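Local coordinates for hypothetical protein (Neisseria meningitidis Z2491, PDB 2F46) that is a putative phosphatase, probably hydrolysing phosphate esters as a bacterial relative of nonclassical, eukaryotic-like phosphatases, at residues F121-A125 against E126-V130. Numbering follows the deposited sequence.
Sequences FRRAA and EGMPV
Glu126 OE2 is gripped by both arginines of the preceding helical turn. Arg122 approaches side-on with two nitrogens: NE lies 3.1 Å from Glu126 OE2, above the carboxylate plane, while NH2 meets the anti lone pair of the same oxygen at 3.2 Å. The two flat groups stand nearly perpendicular, 86° apart. Arg123 runs alongside Glu126 and serves both oxygens: its NE donates to OE1 at 3.1 Å, in the guanidinium plane, and its NH2 adds a weak bond to OE2 at 2.9 Å. Bends at the second and third torsions of Arg123 bring its guanidinium beside the carboxylate. A long arginine with several N-H donors in a flat group suits both places, and the paired positive charges would favour an ionised glutamate.

The backbone beneath closes helix 113-125 with a Schellman motif. Met128 N donates to Arg123 O (2.9 Å) and Gly127 N to Ala124 O (3.0 Å), so carbonyls of the last turn find partners where the helical pattern stops. Gly127 has a positive phi of 100°, a conformation in which a side chain would press on the carbonyl oxygen before it; glycine is therefore the natural residue here. Met128, a selenomethionine, crosses the aliphatic part of Arg123 at a slant, extended until its terminal torsion bends, its CB 3.8 Å from Arg123 CB and SE close to the same carbon.

Pro129 then takes the N-cap position of helix 130-139, making this a tight helix-to-helix turn at the protein surface. Ile133 of that helix meets Arg123, Ala124 and Met128, whereas on helix 88-99 Glu92 forms a salt bridge with Arg122 NH1, linking the end of helix 113-125 to helices 88-99 and 130-139.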
loop_
_atom_site.group_PDB
_atom_site.type_symbol
_atom_site.label_atom_id
_atom_site.label_comp_id
_atom_site.label_asym_id
_atom_site.label_seq_id
_atom_site.Cartn_x
_atom_site.Cartn_y
_atom_site.Cartn_z
ATOM N N PHE A 121 9.054 6.886 1.706
ATOM C CA PHE A 121 10.153 7.064 2.671
ATOM C C PHE A 121 11.388 6.236 2.279
ATOM O O PHE A 121 12.548 6.671 2.493
ATOM C CB PHE A 121 9.710 6.675 4.080
ATOM C CG PHE A 121 8.859 7.687 4.755
ATOM C CD1 PHE A 121 9.223 8.992 4.809
ATOM C CD2 PHE A 121 7.663 7.305 5.368
ATOM C CE1 PHE A 121 8.408 9.907 5.459
ATOM C CE2 PHE A 121 6.876 8.212 6.021
ATOM C CZ PHE A 121 7.209 9.477 6.053
ATOM N N ARG A 122 11.137 5.062 1.730
ATOM C CA ARG A 122 12.229 4.175 1.285
ATOM C C ARG A 122 12.922 4.752 0.057
ATOM O O ARG A 122 14.179 4.764 0.008
ATOM C CB ARG A 122 11.693 2.771 1.037
ATOM C CG ARG A 122 12.682 1.769 0.532
ATOM C CD ARG A 122 13.831 1.569 1.486
ATOM N NE ARG A 122 15.013 1.212 0.717
ATOM C CZ ARG A 122 16.254 1.224 1.183
ATOM N NH1 ARG A 122 16.508 1.536 2.448
ATOM N NH2 ARG A 122 17.250 0.891 0.372
ATOM N N ARG A 123 12.147 5.261 -0.904
ATOM C CA ARG A 123 12.673 5.931 -2.112
ATOM C C ARG A 123 13.504 7.138 -1.703
ATOM O O ARG A 123 14.554 7.410 -2.325
ATOM C CB ARG A 123 11.548 6.374 -3.055
ATOM C CG ARG A 123 10.598 5.301 -3.538
ATOM C CD ARG A 123 11.186 4.321 -4.543
ATOM N NE ARG A 123 12.074 3.316 -3.982
ATOM C CZ ARG A 123 11.701 2.274 -3.232
ATOM N NH1 ARG A 123 10.432 2.074 -2.889
ATOM N NH2 ARG A 123 12.622 1.416 -2.795
ATOM N N ALA A 124 13.055 7.897 -0.703
ATOM C CA ALA A 124 13.797 9.061 -0.223
ATOM C C ALA A 124 15.168 8.635 0.284
ATOM O O ALA A 124 16.188 9.245 -0.082
ATOM C CB ALA A 124 13.030 9.827 0.844
ATOM N N ALA A 125 15.208 7.594 1.109
ATOM C CA ALA A 125 16.485 7.028 1.576
ATOM C C ALA A 125 17.394 6.601 0.438
ATOM O O ALA A 125 18.605 6.798 0.513
ATOM C CB ALA A 125 16.235 5.854 2.509
ATOM N N GLU A 126 16.840 6.030 -0.617
ATOM C CA GLU A 126 17.630 5.617 -1.776
ATOM C C GLU A 126 18.042 6.771 -2.669
ATOM O O GLU A 126 18.735 6.546 -3.666
ATOM C CB GLU A 126 16.846 4.634 -2.620
ATOM C CG GLU A 126 16.528 3.356 -1.926
ATOM C CD GLU A 126 15.677 2.444 -2.761
ATOM O OE1 GLU A 126 15.148 2.859 -3.838
ATOM O OE2 GLU A 126 15.529 1.288 -2.326
ATOM N N GLY A 127 17.576 7.981 -2.367
ATOM C CA GLY A 127 18.002 9.175 -3.093
ATOM C C GLY A 127 17.048 9.678 -4.146
ATOM O O GLY A 127 17.401 10.571 -4.916
HETATM N N MSE A 128 15.827 9.146 -4.204
HETATM C CA MSE A 128 14.857 9.691 -5.123
HETATM C C MSE A 128 14.479 11.121 -4.680
HETATM O O MSE A 128 14.192 11.354 -3.495
HETATM C CB MSE A 128 13.594 8.845 -5.159
HETATM C CG MSE A 128 12.688 9.218 -6.272
HETATM SE SE MSE A 128 11.108 8.137 -6.468
HETATM C CE MSE A 128 11.942 6.655 -7.593
ATOM N N PRO A 129 14.494 12.085 -5.625
ATOM C CA PRO A 129 14.122 13.419 -5.172
ATOM C C PRO A 129 12.664 13.461 -4.712
ATOM O O PRO A 129 11.810 12.799 -5.293
ATOM C CB PRO A 129 14.323 14.312 -6.424
ATOM C CG PRO A 129 15.105 13.497 -7.392
ATOM C CD PRO A 129 14.862 12.051 -7.048
ATOM N N VAL A 130 12.399 14.319 -3.754
ATOM C CA VAL A 130 11.084 14.359 -3.105
ATOM C C VAL A 130 9.990 14.690 -4.112
ATOM O O VAL A 130 8.901 14.121 -4.077
ATOM C CB VAL A 130 11.087 15.337 -1.955
ATOM C CG1 VAL A 130 9.689 15.531 -1.393
ATOM C CG2 VAL A 130 12.027 14.856 -0.880
HETATM O O HOH W 1 15.844 11.690 -1.738
#